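PDB 3UW2: Phosphoglucomutase/phosphomannomutase family protein from Burkholderia thailandensis, which probably acts as an intramolecular phosphotransferase of the phosphohexose mutase family, moving a phosphate between positions of a sugar phosphate with the help of a metal ion. Local coordinates for residues L270-K275 / A369-I374. Numbering follows the deposited sequence.
Sequences LGVVTK and ARLLEI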
loop_
_atom_site.group_PDB
_atom_site.type_symbol
_atom_site.label_atom_id
_atom_site.label_comp_id
_atom_site.label_asym_id
_atom_site.label_seq_id
_atom_site.Cartn_x
_atom_site.Cartn_y
_atom_site.Cartn_z
ATOM N N LEU A 270 6.327 3.120 -1.490
ATOM C CA LEU A 270 7.689 3.658 -1.674
ATOM C C LEU A 270 8.739 2.638 -1.181
ATOM O O LEU A 270 8.642 2.135 -0.030
ATOM C CB LEU A 270 7.851 4.970 -0.867
ATOM C CG LEU A 270 9.265 5.588 -0.772
ATOM C CD1 LEU A 270 9.642 6.250 -2.062
ATOM C CD2 LEU A 270 9.304 6.602 0.374
ATOM N N GLY A 271 9.708 2.359 -2.066
ATOM C CA GLY A 271 10.966 1.644 -1.717
ATOM C C GLY A 271 12.097 2.644 -1.502
ATOM O O GLY A 271 12.179 3.640 -2.239
ATOM N N VAL A 272 12.987 2.374 -0.530
ATOM C CA VAL A 272 14.033 3.312 -0.081
ATOM C C VAL A 272 15.321 2.540 -0.042
ATOM O O VAL A 272 15.414 1.480 0.597
ATOM C CB VAL A 272 13.752 3.874 1.369
ATOM C CG1 VAL A 272 14.923 4.740 1.872
ATOM C CG2 VAL A 272 12.435 4.648 1.421
ATOM N N VAL A 273 16.318 3.083 -0.739
ATOM C CA VAL A 273 17.666 2.504 -0.842
ATOM C C VAL A 273 18.701 3.550 -0.368
ATOM O O VAL A 273 18.654 4.723 -0.769
ATOM C CB VAL A 273 18.009 2.109 -2.340
ATOM C CG1 VAL A 273 19.394 1.457 -2.478
ATOM C CG2 VAL A 273 16.971 1.148 -2.906
ATOM N N THR A 274 19.644 3.119 0.454
ATOM C CA THR A 274 20.738 3.979 0.846
ATOM C C THR A 274 21.838 4.107 -0.236
ATOM O O THR A 274 21.862 3.369 -1.223
ATOM C CB THR A 274 21.410 3.503 2.161
ATOM O OG1 THR A 274 22.037 2.241 1.924
ATOM C CG2 THR A 274 20.332 3.368 3.278
ATOM N N LYS A 275 22.742 5.055 -0.000
ATOM C CA LYS A 275 23.851 5.376 -0.853
ATOM C C LYS A 275 24.697 4.110 -1.082
ATOM O O LYS A 275 25.107 3.806 -2.232
ATOM C CB LYS A 275 24.715 6.450 -0.132
ATOM C CG LYS A 275 25.990 6.919 -0.876
ATOM C CD LYS A 275 25.649 7.731 -2.148
ATOM C CE LYS A 275 26.946 8.128 -2.905
ATOM N NZ LYS A 275 26.504 8.621 -4.256
ATOM N N ALA A 369 8.039 12.484 0.753
ATOM C CA ALA A 369 8.225 13.830 1.211
ATOM C C ALA A 369 8.464 13.851 2.728
ATOM O O ALA A 369 9.329 14.604 3.211
ATOM C CB ALA A 369 7.001 14.668 0.825
ATOM N N ARG A 370 7.737 13.011 3.480
ATOM C CA ARG A 370 7.866 13.030 4.912
ATOM C C ARG A 370 9.245 12.477 5.256
ATOM O O ARG A 370 9.841 12.901 6.230
ATOM C CB ARG A 370 6.767 12.191 5.593
ATOM C CG ARG A 370 5.371 12.872 5.580
ATOM C CD ARG A 370 5.332 14.099 6.490
ATOM N NE ARG A 370 5.369 13.696 7.934
ATOM C CZ ARG A 370 4.302 13.588 8.727
ATOM N NH1 ARG A 370 3.053 13.939 8.295
ATOM N NH2 ARG A 370 4.483 13.222 9.990
ATOM N N LEU A 371 9.731 11.515 4.462
ATOM C CA LEU A 371 11.070 10.895 4.732
ATOM C C LEU A 371 12.148 11.982 4.449
ATOM O O LEU A 371 13.032 12.219 5.268
ATOM C CB LEU A 371 11.216 9.671 3.837
ATOM C CG LEU A 371 12.569 8.949 3.925
ATOM C CD1 LEU A 371 12.894 8.652 5.377
ATOM C CD2 LEU A 371 12.536 7.688 3.091
ATOM N N LEU A 372 12.024 12.712 3.326
ATOM C CA LEU A 372 12.982 13.804 3.031
ATOM C C LEU A 372 12.989 14.900 4.144
ATOM O O LEU A 372 14.016 15.479 4.451
ATOM C CB LEU A 372 12.674 14.436 1.676
ATOM C CG LEU A 372 12.800 13.637 0.370
ATOM C CD1 LEU A 372 12.239 14.417 -0.788
ATOM C CD2 LEU A 372 14.282 13.388 0.166
ATOM N N GLU A 373 11.839 15.220 4.709
ATOM C CA GLU A 373 11.779 16.205 5.791
ATOM C C GLU A 373 12.723 15.814 6.959
ATOM O O GLU A 373 13.410 16.683 7.538
ATOM C CB GLU A 373 10.349 16.270 6.325
ATOM C CG GLU A 373 10.165 17.254 7.485
ATOM C CD GLU A 373 8.706 17.324 7.919
ATOM O OE1 GLU A 373 8.154 16.343 8.532
ATOM O OE2 GLU A 373 8.105 18.353 7.619
ATOM N N ILE A 374 12.710 14.524 7.298
ATOM C CA ILE A 374 13.539 13.978 8.352
ATOM C C ILE A 374 15.005 13.837 7.924
ATOM O O ILE A 374 15.896 14.299 8.651
ATOM C CB ILE A 374 13.006 12.619 8.833
ATOM C CG1 ILE A 374 11.597 12.787 9.475
ATOM C CG2 ILE A 374 13.982 11.972 9.826
ATOM C CD1 ILE A 374 10.851 11.503 9.739
#
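Leu-371 meets Val-272 and Leu-270 through branched aliphatic ends, with no flat group from either segment between them. The flat groups of the helix, the guanidinium of Arg-370 and the carboxylate of Glu-373, take no part in the contact. Glu-373 OE1 lies well off the guanidinium plane, 3.9 Å from Arg-370 NE, so this long pair rests on charge without an N-H aimed at the oxygen, and Asp-356 and Arg-357 give Arg-370 and Glu-373, respectively, a further salt bridge.

Leu-371 reaches out from the helix with CG anti to the backbone N (chi1 177°) and CD2 in turn anti to CA, and this extended chain brings the CD2 methyl to the strand. There it meets the end of Val-272 tip to tip. Leu-371 CD2 touches both branches of the valine, unevenly: it is 3.5 Å from Val-272 CG2, tighter than an ordinary carbon contact, and 4.0 Å from Val-272 CG1. Leu-270, two residues back on the strand, adds a looser touch, its CD2 lying 4.4 Å from Leu-371 CD2. One leucine methyl thus makes the approach to both strand residues, while the backbones stay well apart, with 9.5 Å between Val-272 CA and Leu-371 CA.

Strand 270-273 is the outermost strand of a four-stranded mixed sheet, with order 221-224, 197-200, 259-263, 270-273, and runs antiparallel to 259-263. The two segments fall in the ranges of alpha/beta/alpha domains II and III, so this buried contact probably lies where those domains meet. The loop connecting strands 259-263 and 270-273 carries Asp-264, Asp-266 and Asp-268, which bind the zinc ion in this crystal; the side chain of Leu-270 is about 10 Å from the metal. Phe-261 of the neighbouring strand touches Leu-270, Leu-371 and Leu-372, while Leu-288 and Phe-289 of helix 282-296 pack on Leu-371, and Leu-385 of helix 381-386 on Val-272.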